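Long-range contacts in Ton_1535 (Thermococcus onnurineus, PDB 3ZPJ), which is of unknown function but folds as an all-helical alpha-solenoid that carries an unusual left-handed helical turn: residues I204-T209 and A251-R256; A232-K237 and I245-V250. All blocks are in the same frame, centred on the assembly; numbering follows the deposited sequence.

Contact 1. Residues I204-T209 and A251-R256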
# COMPACT_ATOMS: atom_id res chain seq x y z
N ILE A 204 2.62 8.28 -3.06
CA ILE A 204 1.21 8.65 -3.12
C ILE A 204 0.74 8.82 -4.57
O ILE A 204 -0.34 8.34 -4.93
CB ILE A 204 0.94 9.92 -2.31
CG1 ILE A 204 1.06 9.61 -0.81
CG2 ILE A 204 -0.45 10.46 -2.64
CD1 ILE A 204 1.12 10.85 0.08
N GLU A 205 1.56 9.46 -5.41
CA GLU A 205 1.22 9.57 -6.84
C GLU A 205 1.15 8.17 -7.43
O GLU A 205 0.26 7.86 -8.20
CB GLU A 205 2.25 10.37 -7.64
CG GLU A 205 2.47 11.81 -7.21
CD GLU A 205 3.53 12.51 -8.08
OE1 GLU A 205 3.53 12.29 -9.32
OE2 GLU A 205 4.37 13.25 -7.53
N LEU A 206 2.09 7.32 -7.04
CA LEU A 206 2.12 5.97 -7.54
C LEU A 206 0.88 5.21 -7.07
O LEU A 206 0.17 4.63 -7.88
CB LEU A 206 3.41 5.26 -7.11
CG LEU A 206 3.52 3.76 -7.36
CD1 LEU A 206 3.14 3.38 -8.78
CD2 LEU A 206 4.96 3.33 -7.10
N ALA A 207 0.60 5.22 -5.77
CA ALA A 207 -0.59 4.53 -5.30
C ALA A 207 -1.86 5.06 -6.00
O ALA A 207 -2.77 4.29 -6.29
CB ALA A 207 -0.74 4.62 -3.78
N LYS A 208 -1.90 6.36 -6.25
CA LYS A 208 -3.06 6.98 -6.90
C LYS A 208 -3.16 6.59 -8.36
O LYS A 208 -4.25 6.42 -8.88
CB LYS A 208 -3.01 8.51 -6.78
CG LYS A 208 -3.73 9.06 -5.58
CD LYS A 208 -3.45 10.55 -5.40
CE LYS A 208 -3.92 11.04 -4.03
NZ LYS A 208 -3.47 12.44 -3.74
N THR A 209 -2.02 6.47 -9.02
CA THR A 209 -1.97 6.19 -10.45
C THR A 209 -2.27 4.71 -10.71
O THR A 209 -3.07 4.37 -11.57
CB THR A 209 -0.59 6.49 -11.04
OG1 THR A 209 -0.17 7.81 -10.66
CG2 THR A 209 -0.62 6.36 -12.57
N ALA A 251 1.23 2.07 -17.68
CA ALA A 251 1.75 2.91 -18.75
C ALA A 251 1.75 4.37 -18.28
O ALA A 251 2.68 5.11 -18.54
CB ALA A 251 0.92 2.75 -20.01
N LEU A 252 0.70 4.75 -17.57
CA LEU A 252 0.57 6.12 -17.10
C LEU A 252 1.67 6.46 -16.09
O LEU A 252 2.22 7.56 -16.08
CB LEU A 252 -0.82 6.33 -16.49
CG LEU A 252 -1.19 7.76 -16.11
CD1 LEU A 252 -0.97 8.69 -17.31
CD2 LEU A 252 -2.63 7.81 -15.64
N TRP A 253 1.99 5.51 -15.23
CA TRP A 253 3.04 5.77 -14.25
C TRP A 253 4.40 5.85 -14.95
O TRP A 253 5.23 6.71 -14.64
CB TRP A 253 3.05 4.72 -13.13
CG TRP A 253 4.19 4.97 -12.22
CD1 TRP A 253 5.36 4.27 -12.17
CD2 TRP A 253 4.31 6.03 -11.28
NE1 TRP A 253 6.20 4.83 -11.23
CE2 TRP A 253 5.57 5.91 -10.67
CE3 TRP A 253 3.45 7.06 -10.87
CZ2 TRP A 253 6.01 6.79 -9.69
CZ3 TRP A 253 3.89 7.94 -9.91
CH2 TRP A 253 5.16 7.80 -9.32
N MET A 254 4.61 4.98 -15.92
CA MET A 254 5.85 4.99 -16.68
C MET A 254 6.00 6.35 -17.37
O MET A 254 7.10 6.89 -17.48
CB MET A 254 5.88 3.83 -17.68
CG MET A 254 5.74 2.47 -17.03
SD MET A 254 5.80 1.10 -18.16
CE MET A 254 7.40 1.40 -18.83
N LYS A 255 4.87 6.88 -17.82
CA LYS A 255 4.88 8.13 -18.58
C LYS A 255 5.30 9.26 -17.66
O LYS A 255 5.99 10.18 -18.08
CB LYS A 255 3.49 8.42 -19.14
CG LYS A 255 3.38 9.66 -20.03
CD LYS A 255 1.91 9.94 -20.30
CE LYS A 255 1.66 11.39 -20.70
NZ LYS A 255 2.08 11.65 -22.11
N ARG A 256 4.91 9.16 -16.40
CA ARG A 256 5.15 10.22 -15.44
C ARG A 256 6.57 10.21 -14.84
O ARG A 256 7.06 11.24 -14.37
CB ARG A 256 4.07 10.18 -14.37
CG ARG A 256 2.72 10.52 -15.00
CD ARG A 256 1.55 10.43 -14.05
NE ARG A 256 0.35 11.02 -14.65
CZ ARG A 256 -0.86 10.95 -14.12
NH1 ARG A 256 -1.05 10.31 -12.97
NH2 ARG A 256 -1.89 11.51 -14.73
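Two antiparallel helix ends, I204-T209 and A251-R256, pack with their short axes 9.9 Å apart at closest and at 151° between directions. The backbones come nearest where T209 CA lies 6.3 Å from W253 CA.

Most of the apolar contact is made by the indole. With CG anti to the backbone N (chi1 175°), W253 reaches across to the opposing helix and presents one face to L206; the two side chains cross at about a right angle, with L206 spread over that face. L206 CB makes a CH-pi contact 3.8 Å from the centroid of the six-membered ring, 12° off its normal, while CD1 of L206 lies over the same indole, nearer the CG-CD2 side. The packing extends to the main chain, since L206 N is 3.4 Å from W253 CZ3. T209 CG2, anti to its own backbone N, meets L252 CG obliquely at 3.8 Å.

The polar geometry is dominated by a bond inside one helix. T209 OG1 donates to E205 O at a very short 2.5 Å, from above the carbonyl plane; that oxygen also accepts T209 N, so two bonds grip it. This fixes the hydroxyl at the indole edge, near the ring plane. R256 NH1 comes tip to tip with T209 OG1 at 3.5 Å, without a hydrogen bond. The guanidinium rests one face on L252 CG, and its NH2 forms a salt bridge with E292.

Around the contact, helix 216-223 packs on L206, helix 174-190 lies against I204 and A207, A251 touches helices 262-271 and 280-293, and L252 packs on helix 280-293.

Contact 2. Residues A232-K237 and I245-V250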
# COMPACT_ATOMS: atom_id res chain seq x y z
N ALA A 232 4.27 -8.36 -15.58
CA ALA A 232 4.19 -9.81 -15.52
C ALA A 232 3.20 -10.26 -14.44
O ALA A 232 2.40 -11.16 -14.67
CB ALA A 232 5.56 -10.43 -15.27
N ILE A 233 3.25 -9.61 -13.28
CA ILE A 233 2.33 -9.99 -12.20
C ILE A 233 0.90 -9.72 -12.61
O ILE A 233 0.01 -10.53 -12.36
CB ILE A 233 2.62 -9.21 -10.91
CG1 ILE A 233 4.03 -9.54 -10.41
CG2 ILE A 233 1.60 -9.56 -9.86
CD1 ILE A 233 4.54 -8.57 -9.34
N ILE A 234 0.70 -8.58 -13.26
CA ILE A 234 -0.62 -8.19 -13.74
C ILE A 234 -1.24 -9.21 -14.72
O ILE A 234 -2.42 -9.52 -14.61
CB ILE A 234 -0.59 -6.76 -14.31
CG1 ILE A 234 -0.19 -5.77 -13.22
CG2 ILE A 234 -1.95 -6.37 -14.86
CD1 ILE A 234 0.05 -4.37 -13.71
N LYS A 235 -0.43 -9.76 -15.63
CA LYS A 235 -0.92 -10.80 -16.54
C LYS A 235 -1.28 -12.08 -15.80
O LYS A 235 -2.23 -12.77 -16.15
CB LYS A 235 0.14 -11.16 -17.58
CG LYS A 235 0.36 -10.15 -18.66
CD LYS A 235 1.33 -10.72 -19.70
CE LYS A 235 1.74 -9.67 -20.72
NZ LYS A 235 2.44 -8.49 -20.13
N LYS A 236 -0.51 -12.40 -14.77
CA LYS A 236 -0.77 -13.59 -13.99
C LYS A 236 -2.04 -13.43 -13.16
O LYS A 236 -2.90 -14.31 -13.15
CB LYS A 236 0.42 -13.90 -13.07
CG LYS A 236 0.14 -14.95 -12.00
CD LYS A 236 1.10 -14.80 -10.81
CE LYS A 236 0.63 -15.59 -9.58
NZ LYS A 236 1.51 -15.37 -8.39
N LYS A 237 -2.18 -12.30 -12.49
CA LYS A 237 -3.23 -12.13 -11.50
C LYS A 237 -4.54 -11.51 -12.00
O LYS A 237 -5.52 -11.44 -11.25
CB LYS A 237 -2.70 -11.33 -10.30
CG LYS A 237 -1.75 -12.11 -9.40
CD LYS A 237 -1.74 -11.57 -7.97
CE LYS A 237 -0.67 -12.24 -7.12
NZ LYS A 237 -0.95 -13.68 -6.86
N ILE A 245 -7.13 -2.17 -17.65
CA ILE A 245 -6.99 -0.98 -16.82
C ILE A 245 -5.62 -0.99 -16.16
O ILE A 245 -4.93 0.02 -16.11
CB ILE A 245 -8.09 -0.88 -15.74
CG1 ILE A 245 -9.33 -0.17 -16.28
CG2 ILE A 245 -7.61 -0.08 -14.54
CD1 ILE A 245 -10.09 -0.94 -17.27
N GLY A 246 -5.21 -2.16 -15.68
CA GLY A 246 -3.97 -2.26 -14.92
C GLY A 246 -2.78 -1.92 -15.79
O GLY A 246 -1.88 -1.19 -15.39
N GLU A 247 -2.79 -2.45 -17.01
CA GLU A 247 -1.71 -2.16 -17.94
C GLU A 247 -1.68 -0.67 -18.27
O GLU A 247 -0.62 -0.06 -18.31
CB GLU A 247 -1.79 -3.06 -19.17
CG GLU A 247 -1.40 -4.52 -18.88
CD GLU A 247 -1.64 -5.48 -20.04
OE1 GLU A 247 -2.34 -5.12 -21.01
OE2 GLU A 247 -1.11 -6.61 -19.99
N LEU A 248 -2.86 -0.06 -18.45
CA LEU A 248 -2.94 1.38 -18.71
C LEU A 248 -2.44 2.23 -17.55
O LEU A 248 -1.74 3.22 -17.76
CB LEU A 248 -4.36 1.78 -19.11
CG LEU A 248 -4.80 1.17 -20.44
CD1 LEU A 248 -6.22 1.56 -20.82
CD2 LEU A 248 -3.84 1.60 -21.52
N GLU A 249 -2.82 1.86 -16.33
CA GLU A 249 -2.36 2.57 -15.15
C GLU A 249 -0.84 2.50 -15.10
O GLU A 249 -0.18 3.48 -14.78
CB GLU A 249 -3.01 1.99 -13.87
CG GLU A 249 -4.52 2.20 -13.79
CD GLU A 249 -5.16 1.74 -12.46
OE1 GLU A 249 -4.71 0.73 -11.88
OE2 GLU A 249 -6.14 2.40 -12.02
N VAL A 250 -0.29 1.34 -15.44
CA VAL A 250 1.16 1.19 -15.41
C VAL A 250 1.80 2.06 -16.48
O VAL A 250 2.80 2.74 -16.22
CB VAL A 250 1.59 -0.27 -15.55
CG1 VAL A 250 3.03 -0.36 -16.02
CG2 VAL A 250 1.43 -0.96 -14.22
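No aromatic ring enters this antiparallel helical hairpin of the alpha-solenoid; its planar side-chain group is the E247 carboxylate. The side chains of K235 and E247 cross at about a right angle, and the lysine chain is bent at chi4 (61°), so that NZ stops 4.0 Å from E247 OE2. That separation is beyond a salt bridge, and OE2 has a stronger partner in R243 NE, one turn earlier on the same helix. K268 NZ adds a weak, long ion pair to OE2 and lies close to K235 NZ, so the carboxylate probably eases the repulsion between the two ammonium groups.

Helices 227-237 and 240-256 form the hairpin, joined by a very short turn. The short axes run at 168° with a closest approach of 10.1 Å. I234 CA sits 6.9 Å from G246 CA, where glycine brings bare backbone to face the isoleucine.

Beside the charged pair, the contact is apolar. I234 also touches V213 in a loop, and V250 leans on L222 of helix 216-223. CG1 of I234 is anti to its carbonyl carbon and its chain is extended (chi2 172°), which carries CD1 to within 3.7 Å of V250 CG2.

Both contacts draw on helix 240-256: contact 2 uses its middle turns to close a hairpin with the preceding helix, whereas contact 1 uses its C-terminal turns to reach helix 194-209, three helices earlier. Their centres lie about 13 Å apart, and they meet where T209 O packs 3.3 Å from E249 CB. E249 OE1 also accepts Y211 N, just beyond helix 194-209. Both are mainly buried, but contact 1 buries more surface (300 against 177 Å²) and has exposed residues at its margin. Its chemistry is aromatic and apolar around an internally bonded hydroxyl; contact 2 combines a small aliphatic touch with loosely spaced opposite charges.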